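Local coordinates for protein class I SAM-dependent methyltransferase (Silicibacter pomeroyi DSS-3, PDB 3CVO) that is of unknown function but has the Rossmann-like fold of class I methyltransferases and probably uses S-adenosylmethionine as methyl donor, at residues Arg25-Ser39 with Val45-Glu58. Residues are numbered along the deposited sequence; the frame is centred on the assembly and turned at random. Where two conformers were deposited one is given.
Sequences RMAYEEAEVILEYGS and VAAELPGKHVTSVE. With EDO (1,2-ethanediol), chain O.
The Tyr28 ring meets Ala46 CB obliquely, 3.7 Å from its CD2, while Ile34 CG2 lies over one face toward the rim. At the ring's edge, in plane, sit Ala46 N and Glu36 OE2, which takes the Tyr28 OH on its anti lone pair at 2.6 Å. One face of the Arg25 guanidinium carries Val45 CG2, and at the edge of the His53 ring NE2 donates to O1 of an ethanediol, probably from the crystallisation liquor. OE1 of buried Glu36 accepts from Ser56 OG at 2.7 Å; Thr43 OG1 also bonds OE1, and Ser42 OG bonds OE2. Bent at chi2 (-59°), Lys52 carries NZ to the C-terminal end of helix 18-30, meeting Ala31 O almost in line with its C=O (169°) and Glu29 O from above the carbonyl plane, both at 2.8 Å, and Tyr28 O weakly. A methionine here would probably leave those carbonyls without their cationic donor. OE1 of Glu58 accepts hydrogen bonds from Ser39 N (3.0 Å) and Ser39 OG (2.8 Å). With helix 41-47, parallel strands 33-37 and 53-58 form the first beta-alpha-beta unit of a Rossmann-like fold; as in class I methyltransferases, the loop starting at Gly38 and acidic Glu58 probably line the S-adenosylmethionine site.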
ATOM      1  N   ARG A  25      29.495   7.686  10.524  1.00 27.74           N
ATOM      2  CA  ARG A  25      30.558   6.773  10.946  1.00 27.33           C
ATOM      3  C   ARG A  25      30.285   6.283  12.352  1.00 26.61           C
ATOM      4  O   ARG A  25      30.408   5.089  12.661  1.00 25.31           O
ATOM      5  CB  ARG A  25      31.936   7.439  10.865  1.00 30.34           C
ATOM      6  CG  ARG A  25      32.346   7.784   9.433  1.00 39.67           C
ATOM      7  CD  ARG A  25      33.782   8.367   9.377  1.00 44.29           C
ATOM      8  NE  ARG A  25      34.114   8.803   8.025  1.00 48.63           N
ATOM      9  CZ  ARG A  25      34.769   8.052   7.143  1.00 56.43           C
ATOM     10  NH1 ARG A  25      35.177   6.835   7.490  1.00 55.30           N
ATOM     11  NH2 ARG A  25      35.025   8.518   5.922  1.00 54.51           N
HETATM   12  N   MSE A  26      29.863   7.204  13.202  1.00 25.56           N
HETATM   13  CA  MSE A  26      29.593   6.860  14.594  1.00 27.67           C
HETATM   14  C   MSE A  26      28.422   5.874  14.683  1.00 24.93           C
HETATM   15  O   MSE A  26      28.492   4.913  15.437  1.00 24.79           O
HETATM   16  CB  MSE A  26      29.322   8.099  15.432  1.00 23.45           C
HETATM   17  CG  MSE A  26      30.572   8.919  15.683  1.00 44.02           C
HETATM   18 SE   MSE A  26      30.181  10.625  16.573  0.75 58.76          SE
HETATM   19  CE  MSE A  26      32.017  11.358  16.550  1.00 64.46           C
ATOM     20  N   ALA A  27      27.380   6.090  13.872  1.00 23.08           N
ATOM     21  CA  ALA A  27      26.185   5.245  13.898  1.00 23.01           C
ATOM     22  C   ALA A  27      26.578   3.845  13.493  1.00 23.62           C
ATOM     23  O   ALA A  27      26.151   2.856  14.083  1.00 22.85           O
ATOM     24  CB  ALA A  27      25.093   5.787  12.938  1.00 20.21           C
ATOM     25  N   TYR A  28      27.401   3.782  12.457  1.00 22.83           N
ATOM     26  CA  TYR A  28      27.838   2.511  11.868  1.00 21.82           C
ATOM     27  C   TYR A  28      28.777   1.758  12.818  1.00 24.10           C
ATOM     28  O   TYR A  28      28.790   0.525  12.874  1.00 23.76           O
ATOM     29  CB  TYR A  28      28.535   2.738  10.511  1.00 20.02           C
ATOM     30  CG  TYR A  28      27.576   2.923   9.343  1.00 23.57           C
ATOM     31  CD1 TYR A  28      26.237   3.241   9.543  1.00 22.77           C
ATOM     32  CD2 TYR A  28      28.001   2.736   8.040  1.00 23.81           C
ATOM     33  CE1 TYR A  28      25.363   3.366   8.470  1.00 21.84           C
ATOM     34  CE2 TYR A  28      27.137   2.864   6.962  1.00 22.83           C
ATOM     35  CZ  TYR A  28      25.818   3.186   7.169  1.00 23.68           C
ATOM     36  OH  TYR A  28      24.913   3.323   6.073  1.00 23.24           O
ATOM     37  N   GLU A  29      29.547   2.529  13.577  1.00 24.71           N
ATOM     38  CA  GLU A  29      30.497   1.959  14.541  1.00 26.75           C
ATOM     39  C   GLU A  29      29.711   1.281  15.628  1.00 25.47           C
ATOM     40  O   GLU A  29      30.054   0.190  16.068  1.00 27.11           O
ATOM     41  CB  GLU A  29      31.459   3.014  15.104  1.00 26.77           C
ATOM     42  CG  GLU A  29      32.503   3.356  14.067  1.00 33.53           C
ATOM     43  CD  GLU A  29      33.529   4.403  14.488  1.00 48.32           C
ATOM     44  OE1 GLU A  29      33.303   5.140  15.480  1.00 50.97           O
ATOM     45  OE2 GLU A  29      34.562   4.500  13.787  1.00 49.35           O
ATOM     46  N   GLU A  30      28.612   1.917  16.000  1.00 25.43           N
ATOM     47  CA  GLU A  30      27.769   1.471  17.114  1.00 26.11           C
ATOM     48  C   GLU A  30      26.857   0.297  16.722  1.00 26.21           C
ATOM     49  O   GLU A  30      26.488  -0.497  17.553  1.00 22.09           O
ATOM     50  CB  GLU A  30      26.909   2.622  17.688  1.00 26.60           C
ATOM     51  CG  GLU A  30      27.640   3.587  18.615  1.00 34.07           C
ATOM     52  N   ALA A  31      26.470   0.226  15.461  1.00 22.37           N
ATOM     53  CA  ALA A  31      25.586  -0.839  14.928  1.00 21.70           C
ATOM     54  C   ALA A  31      26.320  -2.142  14.661  1.00 24.22           C
ATOM     55  O   ALA A  31      27.506  -2.149  14.347  1.00 28.32           O
ATOM     56  CB  ALA A  31      24.974  -0.366  13.589  1.00 19.99           C
ATOM     57  N   GLU A  32      25.598  -3.255  14.760  0.50 22.98           N
ATOM     58  CA  GLU A  32      26.109  -4.529  14.236  0.50 23.24           C
ATOM     59  C   GLU A  32      25.527  -4.804  12.863  0.50 21.20           C
ATOM     60  O   GLU A  32      26.223  -5.247  11.944  0.50 23.54           O
ATOM     61  CB  GLU A  32      25.766  -5.718  15.111  0.50 24.31           C
ATOM     62  CG  GLU A  32      26.131  -7.027  14.416  0.50 29.55           C
ATOM     63  CD  GLU A  32      25.627  -8.283  15.113  0.50 38.12           C
ATOM     64  OE1 GLU A  32      24.502  -8.267  15.678  0.50 35.34           O
ATOM     65  OE2 GLU A  32      26.373  -9.296  15.075  0.50 34.93           O
ATOM     66  N   VAL A  33      24.235  -4.540  12.743  1.00 19.76           N
ATOM     67  CA  VAL A  33      23.489  -4.782  11.498  1.00 18.60           C
ATOM     68  C   VAL A  33      23.102  -3.447  10.905  1.00 20.04           C
ATOM     69  O   VAL A  33      22.495  -2.609  11.554  1.00 19.31           O
ATOM     70  CB  VAL A  33      22.245  -5.751  11.688  1.00 20.35           C
ATOM     71  CG1 VAL A  33      21.527  -6.049  10.340  1.00 18.17           C
ATOM     72  CG2 VAL A  33      22.690  -7.045  12.365  1.00 16.74           C
ATOM     73  N   ILE A  34      23.482  -3.276   9.637  1.00 18.38           N
ATOM     74  CA  ILE A  34      23.277  -2.024   8.921  1.00 19.21           C
ATOM     75  C   ILE A  34      22.466  -2.295   7.668  1.00 19.00           C
ATOM     76  O   ILE A  34      22.790  -3.165   6.916  1.00 21.45           O
ATOM     77  CB  ILE A  34      24.652  -1.363   8.479  1.00 18.54           C
ATOM     78  CG1 ILE A  34      25.490  -0.952   9.694  1.00 19.51           C
ATOM     79  CG2 ILE A  34      24.392  -0.138   7.538  1.00 19.07           C
ATOM     80  CD1 ILE A  34      27.045  -0.887   9.452  1.00 14.77           C
ATOM     81  N   LEU A  35      21.404  -1.528   7.486  1.00 19.88           N
ATOM     82  CA  LEU A  35      20.617  -1.595   6.265  1.00 19.52           C
ATOM     83  C   LEU A  35      20.693  -0.244   5.594  1.00 21.05           C
ATOM     84  O   LEU A  35      20.447   0.772   6.231  1.00 20.82           O
ATOM     85  CB  LEU A  35      19.134  -1.957   6.590  1.00 18.67           C
ATOM     86  CG  LEU A  35      18.100  -1.650   5.488  1.00 22.74           C
ATOM     87  CD1 LEU A  35      18.483  -2.480   4.229  1.00 17.73           C
ATOM     88  CD2 LEU A  35      16.640  -1.901   5.931  1.00 20.78           C
ATOM     89  N   GLU A  36      21.059  -0.247   4.318  1.00 20.32           N
ATOM     90  CA  GLU A  36      21.095   0.961   3.531  1.00 21.03           C
ATOM     91  C   GLU A  36      20.153   0.902   2.372  1.00 20.98           C
ATOM     92  O   GLU A  36      19.957  -0.129   1.709  1.00 19.37           O
ATOM     93  CB  GLU A  36      22.512   1.231   2.982  1.00 21.65           C
ATOM     94  CG  GLU A  36      23.650   1.197   3.924  1.00 23.71           C
ATOM     95  CD  GLU A  36      24.943   1.569   3.223  1.00 23.24           C
ATOM     96  OE1 GLU A  36      25.217   0.967   2.146  1.00 23.45           O
ATOM     97  OE2 GLU A  36      25.674   2.480   3.724  1.00 22.82           O
ATOM     98  N   TYR A  37      19.524   2.036   2.138  1.00 19.78           N
ATOM     99  CA  TYR A  37      18.853   2.234   0.857  1.00 19.76           C
ATOM    100  C   TYR A  37      19.689   3.223   0.058  1.00 21.42           C
ATOM    101  O   TYR A  37      19.868   4.354   0.480  1.00 23.18           O
ATOM    102  CB  TYR A  37      17.472   2.794   1.092  1.00 18.15           C
ATOM    103  CG  TYR A  37      16.477   1.893   1.788  1.00 20.10           C
ATOM    104  CD1 TYR A  37      15.727   0.987   1.083  1.00 19.14           C
ATOM    105  CD2 TYR A  37      16.260   1.999   3.161  1.00 22.31           C
ATOM    106  CE1 TYR A  37      14.750   0.194   1.712  1.00 18.25           C
ATOM    107  CE2 TYR A  37      15.292   1.233   3.806  1.00 21.94           C
ATOM    108  CZ  TYR A  37      14.535   0.325   3.068  1.00 19.36           C
ATOM    109  OH  TYR A  37      13.517  -0.420   3.617  1.00 20.52           O
ATOM    110  N   GLY A  38      20.223   2.777  -1.066  1.00 19.61           N
ATOM    111  CA  GLY A  38      21.265   3.511  -1.762  1.00 21.53           C
ATOM    112  C   GLY A  38      22.596   2.902  -1.412  1.00 24.80           C
ATOM    113  O   GLY A  38      22.824   2.521  -0.275  1.00 32.23           O
ATOM    114  N   SER A  39      23.436   2.695  -2.407  1.00 23.76           N
ATOM    115  CA  SER A  39      24.770   2.142  -2.155  1.00 23.34           C
ATOM    116  C   SER A  39      25.808   3.119  -2.654  1.00 22.09           C
ATOM    117  O   SER A  39      25.555   3.877  -3.562  1.00 22.36           O
ATOM    118  CB  SER A  39      24.942   0.753  -2.786  1.00 23.81           C
ATOM    119  OG  SER A  39      25.076   0.839  -4.187  1.00 26.73           O
ATOM    120  N   VAL A  45      32.281   2.784   3.957  1.00 23.52           N
ATOM    121  CA  VAL A  45      32.439   3.102   5.375  1.00 22.24           C
ATOM    122  C   VAL A  45      32.066   1.910   6.262  1.00 23.28           C
ATOM    123  O   VAL A  45      32.775   1.589   7.225  1.00 22.00           O
ATOM    124  CB  VAL A  45      31.646   4.346   5.836  1.00 23.77           C
ATOM    125  CG1 VAL A  45      31.720   4.463   7.368  1.00 20.87           C
ATOM    126  CG2 VAL A  45      32.176   5.612   5.170  1.00 25.76           C
ATOM    127  N   ALA A  46      31.001   1.217   5.890  1.00 22.96           N
ATOM    128  CA  ALA A  46      30.514   0.074   6.672  1.00 22.27           C
ATOM    129  C   ALA A  46      31.428  -1.143   6.494  1.00 22.22           C
ATOM    130  O   ALA A  46      31.770  -1.858   7.453  1.00 21.92           O
ATOM    131  CB  ALA A  46      29.083  -0.282   6.265  1.00 18.78           C
ATOM    132  N   ALA A  47      31.834  -1.344   5.244  1.00 21.80           N
ATOM    133  CA  ALA A  47      32.666  -2.470   4.837  1.00 23.24           C
ATOM    134  C   ALA A  47      34.002  -2.499   5.560  1.00 23.84           C
ATOM    135  O   ALA A  47      34.584  -3.554   5.764  1.00 23.75           O
ATOM    136  CB  ALA A  47      32.905  -2.437   3.317  1.00 20.93           C
ATOM    137  N   GLU A  48      34.482  -1.318   5.922  1.00 23.97           N
ATOM    138  CA  GLU A  48      35.824  -1.154   6.454  1.00 25.55           C
ATOM    139  C   GLU A  48      35.850  -1.313   7.953  1.00 24.95           C
ATOM    140  O   GLU A  48      36.895  -1.310   8.561  1.00 24.93           O
ATOM    141  CB  GLU A  48      36.392   0.201   6.054  1.00 26.85           C
ATOM    142  CG  GLU A  48      36.655   0.269   4.561  1.00 35.58           C
ATOM    143  CD  GLU A  48      37.390   1.528   4.129  1.00 41.09           C
ATOM    144  OE1 GLU A  48      37.284   2.577   4.824  1.00 45.85           O
ATOM    145  OE2 GLU A  48      38.062   1.444   3.074  1.00 41.43           O
ATOM    146  N   LEU A  49      34.667  -1.475   8.528  1.00 23.26           N
ATOM    147  CA  LEU A  49      34.512  -1.743   9.946  1.00 21.95           C
ATOM    148  C   LEU A  49      34.344  -3.248  10.191  1.00 23.28           C
ATOM    149  O   LEU A  49      33.645  -3.956   9.441  1.00 23.86           O
ATOM    150  CB  LEU A  49      33.334  -0.969  10.533  1.00 20.91           C
ATOM    151  CG  LEU A  49      33.400   0.566  10.484  1.00 26.35           C
ATOM    152  CD1 LEU A  49      32.033   1.195  10.836  1.00 23.00           C
ATOM    153  CD2 LEU A  49      34.478   1.081  11.386  1.00 29.59           C
ATOM    154  N   PRO A  50      35.006  -3.766  11.232  1.00 23.49           N
ATOM    155  CA  PRO A  50      34.859  -5.197  11.470  1.00 22.83           C
ATOM    156  C   PRO A  50      33.564  -5.569  12.146  1.00 22.17           C
ATOM    157  O   PRO A  50      32.953  -4.775  12.833  1.00 24.09           O
ATOM    158  CB  PRO A  50      36.042  -5.533  12.361  1.00 23.01           C
ATOM    159  CG  PRO A  50      36.348  -4.239  13.077  1.00 27.11           C
ATOM    160  CD  PRO A  50      36.052  -3.160  12.071  1.00 24.23           C
ATOM    161  N   GLY A  51      33.159  -6.796  11.898  1.00 22.80           N
ATOM    162  CA  GLY A  51      32.047  -7.422  12.601  1.00 21.83           C
ATOM    163  C   GLY A  51      30.673  -6.880  12.250  1.00 20.23           C
ATOM    164  O   GLY A  51      29.756  -6.956  13.046  1.00 21.72           O
ATOM    165  N   LYS A  52      30.520  -6.361  11.042  1.00 21.19           N
ATOM    166  CA  LYS A  52      29.218  -5.836  10.575  1.00 20.72           C
ATOM    167  C   LYS A  52      28.488  -6.726   9.576  1.00 24.47           C
ATOM    168  O   LYS A  52      29.085  -7.458   8.802  1.00 21.71           O
ATOM    169  CB  LYS A  52      29.381  -4.485   9.901  1.00 21.50           C
ATOM    170  CG  LYS A  52      30.201  -3.451  10.630  1.00 22.41           C
ATOM    171  CD  LYS A  52      29.681  -3.102  12.008  1.00 23.89           C
ATOM    172  CE  LYS A  52      30.507  -1.994  12.597  1.00 25.15           C
ATOM    173  NZ  LYS A  52      30.258  -1.794  14.047  1.00 20.71           N
ATOM    174  N   HIS A  53      27.160  -6.639   9.601  1.00 22.93           N
ATOM    175  CA  HIS A  53      26.352  -7.261   8.590  1.00 22.89           C
ATOM    176  C   HIS A  53      25.631  -6.138   7.850  1.00 24.90           C
ATOM    177  O   HIS A  53      24.865  -5.413   8.460  1.00 21.24           O
ATOM    178  CB  HIS A  53      25.333  -8.212   9.207  1.00 23.63           C
ATOM    179  CG  HIS A  53      24.457  -8.886   8.200  1.00 31.33           C
ATOM    180  ND1 HIS A  53      24.705 -10.159   7.730  1.00 32.31           N
ATOM    181  CD2 HIS A  53      23.351  -8.450   7.545  1.00 26.79           C
ATOM    182  CE1 HIS A  53      23.781 -10.482   6.840  1.00 37.44           C
ATOM    183  NE2 HIS A  53      22.945  -9.466   6.717  1.00 31.21           N
ATOM    184  N   VAL A  54      25.928  -6.023   6.554  1.00 21.82           N
ATOM    185  CA  VAL A  54      25.513  -4.896   5.733  1.00 21.43           C
ATOM    186  C   VAL A  54      24.720  -5.342   4.523  1.00 21.21           C
ATOM    187  O   VAL A  54      25.091  -6.264   3.817  1.00 20.13           O
ATOM    188  CB  VAL A  54      26.731  -4.059   5.268  1.00 20.53           C
ATOM    189  CG1 VAL A  54      26.237  -2.735   4.663  1.00 25.45           C
ATOM    190  CG2 VAL A  54      27.696  -3.854   6.438  1.00 21.03           C
ATOM    191  N   THR A  55      23.582  -4.671   4.337  1.00 22.45           N
ATOM    192  CA  THR A  55      22.714  -4.888   3.198  1.00 21.65           C
ATOM    193  C   THR A  55      22.393  -3.539   2.613  1.00 19.26           C
ATOM    194  O   THR A  55      22.044  -2.603   3.328  1.00 21.62           O
ATOM    195  CB  THR A  55      21.376  -5.646   3.554  1.00 21.93           C
ATOM    196  OG1 THR A  55      21.679  -6.822   4.302  1.00 22.14           O
ATOM    197  CG2 THR A  55      20.619  -6.043   2.280  1.00 22.97           C
ATOM    198  N   SER A  56      22.595  -3.435   1.313  1.00 18.32           N
ATOM    199  CA  SER A  56      22.384  -2.178   0.599  1.00 20.06           C
ATOM    200  C   SER A  56      21.491  -2.419  -0.609  1.00 22.87           C
ATOM    201  O   SER A  56      21.813  -3.165  -1.514  1.00 25.36           O
ATOM    202  CB  SER A  56      23.724  -1.581   0.142  1.00 21.27           C
ATOM    203  OG  SER A  56      24.648  -1.512   1.238  1.00 28.74           O
ATOM    204  N   VAL A  57      20.341  -1.771  -0.573  1.00 23.10           N
ATOM    205  CA  VAL A  57      19.327  -1.867  -1.611  1.00 21.23           C
ATOM    206  C   VAL A  57      19.663  -0.851  -2.682  1.00 19.53           C
ATOM    207  O   VAL A  57      19.890   0.328  -2.437  1.00 24.58           O
ATOM    208  CB  VAL A  57      17.871  -1.598  -1.010  1.00 21.67           C
ATOM    209  CG1 VAL A  57      16.781  -1.493  -2.146  1.00 20.58           C
ATOM    210  CG2 VAL A  57      17.536  -2.638   0.071  1.00 22.35           C
ATOM    211  N   GLU A  58      19.696  -1.312  -3.914  1.00 21.50           N
ATOM    212  CA  GLU A  58      20.161  -0.454  -5.002  1.00 19.25           C
ATOM    213  C   GLU A  58      19.324  -0.643  -6.280  1.00 18.86           C
ATOM    214  O   GLU A  58      19.161  -1.757  -6.738  1.00 21.74           O
ATOM    215  CB  GLU A  58      21.635  -0.810  -5.299  1.00 19.64           C
ATOM    216  CG  GLU A  58      22.296  -0.036  -6.450  1.00 16.70           C
ATOM    217  CD  GLU A  58      22.191   1.484  -6.268  1.00 25.88           C
ATOM    218  OE1 GLU A  58      22.682   1.967  -5.234  1.00 24.57           O
ATOM    219  OE2 GLU A  58      21.563   2.145  -7.128  1.00 21.94           O
TER
HETATM  220  C1  EDO O 212      20.332 -10.932   4.333  1.00 46.90           C
HETATM  221  O1  EDO O 212      20.547 -10.185   5.553  1.00 35.68           O
HETATM  222  C2  EDO O 212      20.522 -10.034   3.104  1.00 47.58           C
HETATM  223  O2  EDO O 212      21.731  -9.261   3.243  1.00 38.61           O
HETATM  224  O   HOH W   1      21.665  -5.886   6.829  1.00 21.22           O